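Local coordinates for protein oxalate oxidase 1 (PDB 1FI2) that oxidises oxalate with molecular oxygen to carbon dioxide and hydrogen peroxide at a manganese centre, and also has superoxide dismutase activity, at residues 73-79 with 147-153. Residues are numbered along the deposited sequence.
Sequences SMNRVDF and AYMVVSF
Side chains alternate between the two faces of a regular β-ladder, and strands 73-79 and 147-153 illustrate this well: both in β conformation, antiparallel at 170°, axes 4.6 Å apart. A147 pairs with F79 (A147 N to F79 O 2.9 Å, F79 N to A147 O 2.8 Å). Y148, non-hydrogen-bonded opposite D78, holds chi1 at 93°; the R76 guanidinium lies flat on its ring, a cation-pi stack (R76 CZ to the Y148 ring centroid 3.9 Å), while R76, trans through chi3, salt-bridges D78 (R76 NE to D78 OD2 3.0 Å), whose OD2 also accepts from G46 N. M149 pairs with V77 and sets its sulfur at the F79 ring edge. V150, opposite R76, meets M74 (V150 CG1 to M74 CE 3.3 Å). V151 pairs with N75, an oxalate-binding residue (V151 N to N75 O 3.0 Å). S152 faces M74. F153 N hydrogen-bonds S73 O at 2.9 Å, with a weak return from S73 N to F153 O (3.4 Å). M74, Y148, V150 and S152 pack on a second subunit; oppositely, F79, A147 and M149 meet the other sheet, and N75, V151 and F153 flank the manganese-oxalate site inside the cupin β-jellyroll.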
loop_
_atom_site.group_PDB
_atom_site.type_symbol
_atom_site.label_atom_id
_atom_site.label_comp_id
_atom_site.label_asym_id
_atom_site.label_seq_id
_atom_site.Cartn_x
_atom_site.Cartn_y
_atom_site.Cartn_z
ATOM N N SER A 73 -4.436 -7.689 14.616
ATOM C CA SER A 73 -4.778 -7.607 16.031
ATOM C C SER A 73 -6.105 -8.328 16.262
ATOM O O SER A 73 -6.745 -8.758 15.302
ATOM C CB SER A 73 -4.847 -6.169 16.526
ATOM O OG SER A 73 -5.987 -5.502 16.017
ATOM N N MET A 74 -6.478 -8.544 17.523
ATOM C CA MET A 74 -7.711 -9.243 17.847
ATOM C C MET A 74 -8.446 -8.574 19.008
ATOM O O MET A 74 -7.967 -7.641 19.643
ATOM C CB MET A 74 -7.446 -10.680 18.314
ATOM C CG MET A 74 -6.918 -11.659 17.292
ATOM S SD MET A 74 -6.347 -13.186 18.061
ATOM C CE MET A 74 -7.839 -14.150 18.078
ATOM N N ASN A 75 -9.624 -9.115 19.310
ATOM C CA ASN A 75 -10.316 -8.770 20.548
ATOM C C ASN A 75 -11.381 -9.826 20.836
ATOM O O ASN A 75 -11.755 -10.589 19.950
ATOM C CB ASN A 75 -10.873 -7.370 20.560
ATOM C CG ASN A 75 -12.120 -7.001 19.823
ATOM O OD1 ASN A 75 -12.260 -5.829 19.424
ATOM N ND2 ASN A 75 -13.068 -7.906 19.618
ATOM N N ARG A 76 -11.821 -9.861 22.084
ATOM C CA ARG A 76 -12.885 -10.764 22.512
ATOM C C ARG A 76 -14.053 -9.928 23.019
ATOM O O ARG A 76 -13.836 -8.841 23.565
ATOM C CB ARG A 76 -12.368 -11.695 23.609
ATOM C CG ARG A 76 -13.453 -12.449 24.359
ATOM C CD ARG A 76 -12.861 -13.357 25.434
ATOM N NE ARG A 76 -13.929 -14.039 26.155
ATOM C CZ ARG A 76 -13.904 -15.274 26.637
ATOM N NH1 ARG A 76 -12.837 -16.045 26.492
ATOM N NH2 ARG A 76 -14.973 -15.748 27.267
ATOM N N VAL A 77 -15.288 -10.311 22.693
ATOM C CA VAL A 77 -16.450 -9.590 23.210
ATOM C C VAL A 77 -17.401 -10.590 23.873
ATOM O O VAL A 77 -17.763 -11.602 23.274
ATOM C CB VAL A 77 -17.223 -8.775 22.162
ATOM C CG1 VAL A 77 -18.281 -7.904 22.832
ATOM C CG2 VAL A 77 -16.315 -7.883 21.321
ATOM N N ASP A 78 -17.753 -10.319 25.126
ATOM C CA ASP A 78 -18.676 -11.158 25.886
ATOM C C ASP A 78 -19.998 -10.418 26.064
ATOM O O ASP A 78 -20.011 -9.194 26.187
ATOM C CB ASP A 78 -18.104 -11.530 27.253
ATOM C CG ASP A 78 -16.904 -12.452 27.141
ATOM O OD1 ASP A 78 -17.112 -13.671 26.969
ATOM O OD2 ASP A 78 -15.765 -11.955 27.217
ATOM N N PHE A 79 -21.117 -11.141 25.997
ATOM C CA PHE A 79 -22.431 -10.529 26.049
ATOM C C PHE A 79 -23.402 -11.173 27.038
ATOM O O PHE A 79 -23.696 -12.363 26.923
ATOM C CB PHE A 79 -23.118 -10.629 24.682
ATOM C CG PHE A 79 -22.460 -10.107 23.450
ATOM C CD1 PHE A 79 -22.851 -8.894 22.893
ATOM C CD2 PHE A 79 -21.459 -10.828 22.815
ATOM C CE1 PHE A 79 -22.246 -8.419 21.746
ATOM C CE2 PHE A 79 -20.845 -10.353 21.674
ATOM C CZ PHE A 79 -21.244 -9.144 21.137
ATOM N N ALA A 147 -23.170 -14.958 25.653
ATOM C CA ALA A 147 -22.557 -15.288 24.368
ATOM C C ALA A 147 -21.164 -14.674 24.273
ATOM O O ALA A 147 -20.870 -13.741 25.022
ATOM C CB ALA A 147 -23.423 -14.797 23.219
ATOM N N TYR A 148 -20.314 -15.230 23.407
ATOM C CA TYR A 148 -19.000 -14.606 23.226
ATOM C C TYR A 148 -18.460 -14.892 21.830
ATOM O O TYR A 148 -18.801 -15.889 21.196
ATOM C CB TYR A 148 -18.033 -14.961 24.330
ATOM C CG TYR A 148 -17.088 -16.121 24.245
ATOM C CD1 TYR A 148 -15.837 -15.991 23.648
ATOM C CD2 TYR A 148 -17.409 -17.358 24.792
ATOM C CE1 TYR A 148 -14.953 -17.054 23.582
ATOM C CE2 TYR A 148 -16.539 -18.432 24.731
ATOM C CZ TYR A 148 -15.312 -18.270 24.128
ATOM O OH TYR A 148 -14.441 -19.337 24.061
ATOM N N MET A 149 -17.672 -13.944 21.336
ATOM C CA MET A 149 -17.043 -14.046 20.029
ATOM C C MET A 149 -15.599 -13.558 20.112
ATOM O O MET A 149 -15.238 -12.815 21.026
ATOM C CB MET A 149 -17.789 -13.196 18.995
ATOM C CG MET A 149 -17.837 -11.720 19.339
ATOM S SD MET A 149 -18.747 -10.713 18.161
ATOM C CE MET A 149 -18.204 -9.066 18.629
ATOM N N VAL A 150 -14.753 -14.043 19.221
ATOM C CA VAL A 150 -13.372 -13.593 19.083
ATOM C C VAL A 150 -13.195 -13.123 17.638
ATOM O O VAL A 150 -13.564 -13.865 16.723
ATOM C CB VAL A 150 -12.352 -14.690 19.415
ATOM C CG1 VAL A 150 -10.933 -14.198 19.155
ATOM C CG2 VAL A 150 -12.465 -15.165 20.860
ATOM N N VAL A 151 -12.718 -11.897 17.440
ATOM C CA VAL A 151 -12.547 -11.350 16.103
ATOM C C VAL A 151 -11.098 -10.939 15.844
ATOM O O VAL A 151 -10.328 -10.677 16.768
ATOM C CB VAL A 151 -13.465 -10.142 15.840
ATOM C CG1 VAL A 151 -14.917 -10.402 16.222
ATOM C CG2 VAL A 151 -12.967 -8.895 16.562
ATOM N N SER A 152 -10.755 -10.833 14.565
ATOM C CA SER A 152 -9.441 -10.386 14.136
ATOM C C SER A 152 -9.630 -9.173 13.224
ATOM O O SER A 152 -10.703 -8.984 12.655
ATOM C CB SER A 152 -8.666 -11.466 13.392
ATOM O OG SER A 152 -8.417 -12.593 14.211
ATOM N N PHE A 153 -8.594 -8.351 13.138
ATOM C CA PHE A 153 -8.621 -7.156 12.318
ATOM C C PHE A 153 -7.371 -7.119 11.437
ATOM O O PHE A 153 -6.326 -7.648 11.807
ATOM C CB PHE A 153 -8.622 -5.864 13.137
ATOM C CG PHE A 153 -9.771 -5.714 14.091
ATOM C CD1 PHE A 153 -9.671 -6.185 15.389
ATOM C CD2 PHE A 153 -10.950 -5.106 13.686
ATOM C CE1 PHE A 153 -10.728 -6.058 16.270
ATOM C CE2 PHE A 153 -12.011 -4.979 14.564
ATOM C CZ PHE A 153 -11.900 -5.448 15.857
#